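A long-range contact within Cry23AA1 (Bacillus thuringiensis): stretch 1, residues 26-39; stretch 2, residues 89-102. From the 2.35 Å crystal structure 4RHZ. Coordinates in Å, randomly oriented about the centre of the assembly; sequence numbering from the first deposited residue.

Stretch 1, residues 26-39: TYDPSFKVFNESVT
Stretch 2, residues 89-102: VKAGTSISTKQSFK

Two stretches pack largely through side chains, with Tyr 27 lying against backbone, and no direct hydrogen bond between them is clear. Strands 32-39 and 96-102 run in broadly the same direction, their axes crossing at -44° and approaching to 7.3 Å; the first is extended except at Asn 35 (phi/psi 47/46). In register, Tyr 27 CA lies 6.8 Å from Gly 92 CA, Val 33 CA 7.7 Å from Ile 95 CA, Glu 36 CA 7.0 Å from Thr 97 CA, and Val 38 CA 6.7 Å from Gln 99 CA.

At one end, Tyr 27 (phi/psi -67/131) takes chi1 m (-77°) and chi2 98°, which lays a ring face against the backbone: Tyr 27 CZ lies 3.3 Å from Gly 92 N, and Tyr 27 OH reaches to 3.2 Å from Ala 91 CA. Glycine (-88/-26) suits this place, because an ideal CB on Gly 92 would come within 2.6 Å of Tyr 27 CD1. Tyr 27 OH donates to a water at 2.6 Å, which in turn donates to Lys 90 O at 2.8 Å, bridging the stretches.

A type I turn, Asp 28 to Phe 31, leads into the strand, closed by Phe 31 N to Asp 28 O (2.7 Å). Asp 28, chi1 t, accepts at OD2 from Ser 30 N (2.9 Å) and, very short, from Ser 30 OG (2.5 Å; chi1 p).

The single methyl of Ala 91, pointing sideways, packs against larger apolar groups: Ala 91 CB lies 4.3 Å from both Phe 31 CE2 (chi1 t, chi2 85°) and Val 33 CG2. Val 33, chi1 t, also places CG1 3.9 Å from CG2 of Ile 95 (chi1 m, chi2 t). Glu 36 (chi1 m, chi2 102° between wells, chi3 -44°) contacts through CB and CG, Glu 36 CG to Ile 95 CG2 at 3.8 Å and Glu 36 CB to Thr 97 OG1 at 3.7 Å.

Buried Val 38, chi1 t, spreads its methyls: CG2 approaches CB of Thr 97 (chi1 m) at 4.1 Å, while CG1 meets the ring edge of Phe 101 (chi1 m, chi2 83°) at CZ, 4.0 Å.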

# COMPACT_ATOMS: atom_id res chain seq x y z
N THR A 26 20.39 4.77 40.23
CA THR A 26 21.47 4.16 39.51
C THR A 26 20.97 2.79 39.19
O THR A 26 20.42 2.12 40.02
CB THR A 26 22.70 4.04 40.42
OG1 THR A 26 23.12 5.38 40.78
CG2 THR A 26 23.84 3.44 39.68
N TYR A 27 21.15 2.38 37.95
CA TYR A 27 20.78 1.04 37.51
C TYR A 27 21.69 0.07 38.20
O TYR A 27 22.87 0.28 38.23
CB TYR A 27 20.85 0.90 35.95
CG TYR A 27 19.65 1.56 35.29
CD1 TYR A 27 19.72 2.82 34.78
CD2 TYR A 27 18.45 0.89 35.18
CE1 TYR A 27 18.58 3.44 34.20
CE2 TYR A 27 17.36 1.49 34.57
CZ TYR A 27 17.43 2.76 34.09
OH TYR A 27 16.28 3.34 33.48
N ASP A 28 21.11 -0.96 38.79
CA ASP A 28 21.90 -1.99 39.41
C ASP A 28 22.57 -2.83 38.30
O ASP A 28 21.95 -3.06 37.26
CB ASP A 28 21.03 -2.87 40.30
CG ASP A 28 21.82 -3.95 41.03
OD1 ASP A 28 22.60 -3.64 41.94
OD2 ASP A 28 21.65 -5.13 40.69
N PRO A 29 23.81 -3.30 38.51
CA PRO A 29 24.38 -4.19 37.50
C PRO A 29 23.48 -5.42 37.19
O PRO A 29 23.66 -6.05 36.17
CB PRO A 29 25.72 -4.67 38.15
CG PRO A 29 26.05 -3.57 39.26
CD PRO A 29 24.64 -3.24 39.76
N SER A 30 22.51 -5.75 38.03
CA SER A 30 21.54 -6.83 37.68
C SER A 30 20.51 -6.40 36.63
O SER A 30 19.63 -7.19 36.23
CB SER A 30 20.71 -7.27 38.91
OG SER A 30 19.84 -6.19 39.33
N PHE A 31 20.53 -5.13 36.27
CA PHE A 31 19.48 -4.64 35.42
C PHE A 31 19.59 -5.15 33.99
O PHE A 31 20.64 -5.00 33.36
CB PHE A 31 19.39 -3.15 35.39
CG PHE A 31 18.13 -2.70 34.82
CD1 PHE A 31 17.02 -2.58 35.62
CD2 PHE A 31 18.02 -2.45 33.44
CE1 PHE A 31 15.81 -2.16 35.09
CE2 PHE A 31 16.82 -2.06 32.89
CZ PHE A 31 15.69 -1.90 33.74
N LYS A 32 18.53 -5.78 33.50
CA LYS A 32 18.59 -6.19 32.11
C LYS A 32 17.34 -5.93 31.23
O LYS A 32 16.18 -5.99 31.68
CB LYS A 32 19.23 -7.60 31.91
CG LYS A 32 18.60 -8.72 32.73
CD LYS A 32 19.21 -10.14 32.40
CE LYS A 32 18.22 -11.30 32.72
NZ LYS A 32 18.11 -12.32 31.60
N VAL A 33 17.62 -5.61 29.98
CA VAL A 33 16.59 -5.56 28.94
C VAL A 33 16.78 -6.75 27.97
O VAL A 33 17.86 -7.04 27.54
CB VAL A 33 16.67 -4.27 28.17
CG1 VAL A 33 15.53 -4.19 27.07
CG2 VAL A 33 16.62 -3.07 29.13
N PHE A 34 15.72 -7.44 27.63
CA PHE A 34 15.85 -8.58 26.72
C PHE A 34 14.50 -8.91 26.06
O PHE A 34 13.45 -8.24 26.37
CB PHE A 34 16.42 -9.81 27.49
CG PHE A 34 15.57 -10.22 28.68
CD1 PHE A 34 14.68 -11.30 28.59
CD2 PHE A 34 15.61 -9.49 29.90
CE1 PHE A 34 13.90 -11.68 29.73
CE2 PHE A 34 14.83 -9.86 31.01
CZ PHE A 34 13.96 -10.94 30.93
N ASN A 35 14.53 -9.96 25.21
CA ASN A 35 13.39 -10.34 24.35
C ASN A 35 12.83 -9.11 23.65
O ASN A 35 11.62 -8.87 23.69
CB ASN A 35 12.24 -10.95 25.17
CG ASN A 35 12.62 -12.27 25.83
OD1 ASN A 35 13.59 -12.91 25.42
ND2 ASN A 35 11.90 -12.64 26.90
N GLU A 36 13.70 -8.28 23.10
CA GLU A 36 13.25 -7.17 22.24
C GLU A 36 12.55 -7.75 21.02
O GLU A 36 12.99 -8.77 20.44
CB GLU A 36 14.42 -6.33 21.76
CG GLU A 36 15.11 -5.55 22.86
CD GLU A 36 16.40 -6.19 23.31
OE1 GLU A 36 16.45 -7.43 23.50
OE2 GLU A 36 17.39 -5.43 23.42
N SER A 37 11.47 -7.12 20.62
CA SER A 37 10.65 -7.67 19.58
C SER A 37 9.77 -6.60 19.00
O SER A 37 8.92 -6.05 19.71
CB SER A 37 9.79 -8.77 20.17
OG SER A 37 8.89 -9.27 19.19
N VAL A 38 9.99 -6.28 17.72
CA VAL A 38 9.04 -5.43 17.01
C VAL A 38 8.22 -6.34 16.05
O VAL A 38 8.78 -7.03 15.19
CB VAL A 38 9.78 -4.33 16.23
CG1 VAL A 38 8.81 -3.61 15.27
CG2 VAL A 38 10.51 -3.35 17.20
N THR A 39 6.92 -6.37 16.24
CA THR A 39 6.07 -7.19 15.42
C THR A 39 4.90 -6.39 14.81
O THR A 39 4.25 -5.60 15.48
CB THR A 39 5.56 -8.46 16.15
OG1 THR A 39 4.80 -8.06 17.28
CG2 THR A 39 6.71 -9.42 16.60
N VAL A 89 10.27 3.63 25.50
CA VAL A 89 10.86 3.44 26.82
C VAL A 89 12.34 3.81 26.78
O VAL A 89 13.06 3.50 25.81
CB VAL A 89 10.56 2.01 27.36
CG1 VAL A 89 11.32 0.89 26.57
CG2 VAL A 89 10.73 1.90 28.92
N LYS A 90 12.78 4.54 27.81
CA LYS A 90 14.20 4.83 28.02
C LYS A 90 14.69 4.28 29.38
O LYS A 90 14.26 4.74 30.48
CB LYS A 90 14.41 6.31 27.97
CG LYS A 90 15.90 6.77 28.16
CD LYS A 90 15.96 8.29 27.83
CE LYS A 90 17.35 8.85 27.96
NZ LYS A 90 18.28 8.15 27.08
N ALA A 91 15.59 3.31 29.28
CA ALA A 91 16.20 2.59 30.41
C ALA A 91 17.57 3.11 30.41
O ALA A 91 17.82 4.17 29.85
CB ALA A 91 16.22 1.12 30.13
N GLY A 92 18.52 2.41 31.00
CA GLY A 92 19.85 3.00 31.11
C GLY A 92 20.77 2.74 29.92
O GLY A 92 21.72 3.49 29.64
N THR A 93 20.52 1.65 29.25
CA THR A 93 21.29 1.27 28.08
C THR A 93 20.40 1.42 26.78
O THR A 93 19.17 1.42 26.82
CB THR A 93 21.82 -0.17 28.36
OG1 THR A 93 22.44 -0.70 27.21
CG2 THR A 93 20.70 -1.11 28.77
N SER A 94 21.03 1.62 25.64
CA SER A 94 20.37 1.60 24.32
C SER A 94 19.39 0.46 24.10
O SER A 94 19.77 -0.70 24.23
CB SER A 94 21.46 1.37 23.26
OG SER A 94 21.59 2.54 22.52
N ILE A 95 18.15 0.75 23.75
CA ILE A 95 17.30 -0.37 23.34
C ILE A 95 16.86 -0.13 21.88
O ILE A 95 16.18 0.86 21.60
CB ILE A 95 16.07 -0.55 24.22
CG1 ILE A 95 16.45 -0.43 25.71
CG2 ILE A 95 15.34 -1.88 23.89
CD1 ILE A 95 15.23 -0.05 26.56
N SER A 96 17.28 -1.01 20.96
CA SER A 96 16.86 -0.89 19.55
C SER A 96 16.76 -2.25 18.82
O SER A 96 17.34 -3.23 19.31
CB SER A 96 17.76 0.12 18.80
OG SER A 96 19.05 -0.38 18.73
N THR A 97 16.03 -2.28 17.69
CA THR A 97 15.88 -3.50 16.86
C THR A 97 15.85 -3.13 15.36
O THR A 97 15.12 -2.21 14.98
CB THR A 97 14.53 -4.17 17.11
OG1 THR A 97 14.41 -4.54 18.48
CG2 THR A 97 14.36 -5.45 16.28
N LYS A 98 16.64 -3.83 14.54
CA LYS A 98 16.51 -3.78 13.08
C LYS A 98 15.48 -4.86 12.82
O LYS A 98 15.69 -6.04 13.09
CB LYS A 98 17.83 -4.16 12.39
CG LYS A 98 18.34 -3.21 11.24
CD LYS A 98 17.61 -3.40 9.87
CE LYS A 98 18.18 -2.49 8.74
NZ LYS A 98 17.35 -1.21 8.56
N GLN A 99 14.30 -4.46 12.37
CA GLN A 99 13.36 -5.48 11.95
C GLN A 99 13.05 -5.49 10.44
O GLN A 99 12.87 -4.45 9.81
CB GLN A 99 12.11 -5.50 12.78
CG GLN A 99 12.06 -6.76 13.59
CD GLN A 99 11.28 -7.82 12.90
OE1 GLN A 99 10.24 -7.53 12.33
NE2 GLN A 99 11.75 -9.05 12.94
N SER A 100 13.01 -6.69 9.91
CA SER A 100 12.62 -6.90 8.54
C SER A 100 11.20 -7.42 8.49
O SER A 100 10.82 -8.28 9.26
CB SER A 100 13.59 -7.90 7.89
OG SER A 100 12.84 -8.80 7.13
N PHE A 101 10.39 -6.86 7.60
CA PHE A 101 9.02 -7.31 7.44
C PHE A 101 8.70 -7.82 5.99
O PHE A 101 9.12 -7.24 4.96
CB PHE A 101 8.05 -6.17 7.73
CG PHE A 101 8.30 -5.39 8.99
CD1 PHE A 101 9.23 -4.34 9.00
CD2 PHE A 101 7.51 -5.61 10.13
CE1 PHE A 101 9.42 -3.59 10.10
CE2 PHE A 101 7.70 -4.86 11.25
CZ PHE A 101 8.65 -3.84 11.25
N LYS A 102 7.90 -8.87 5.92
CA LYS A 102 7.46 -9.42 4.66
C LYS A 102 5.98 -9.16 4.59
O LYS A 102 5.24 -9.75 5.37
CB LYS A 102 7.70 -10.92 4.64
CG LYS A 102 9.20 -11.27 4.73
CD LYS A 102 9.93 -11.33 3.33
CE LYS A 102 11.39 -11.86 3.40
NZ LYS A 102 11.46 -13.35 3.55
O HOH W 1 15.84 5.73 32.53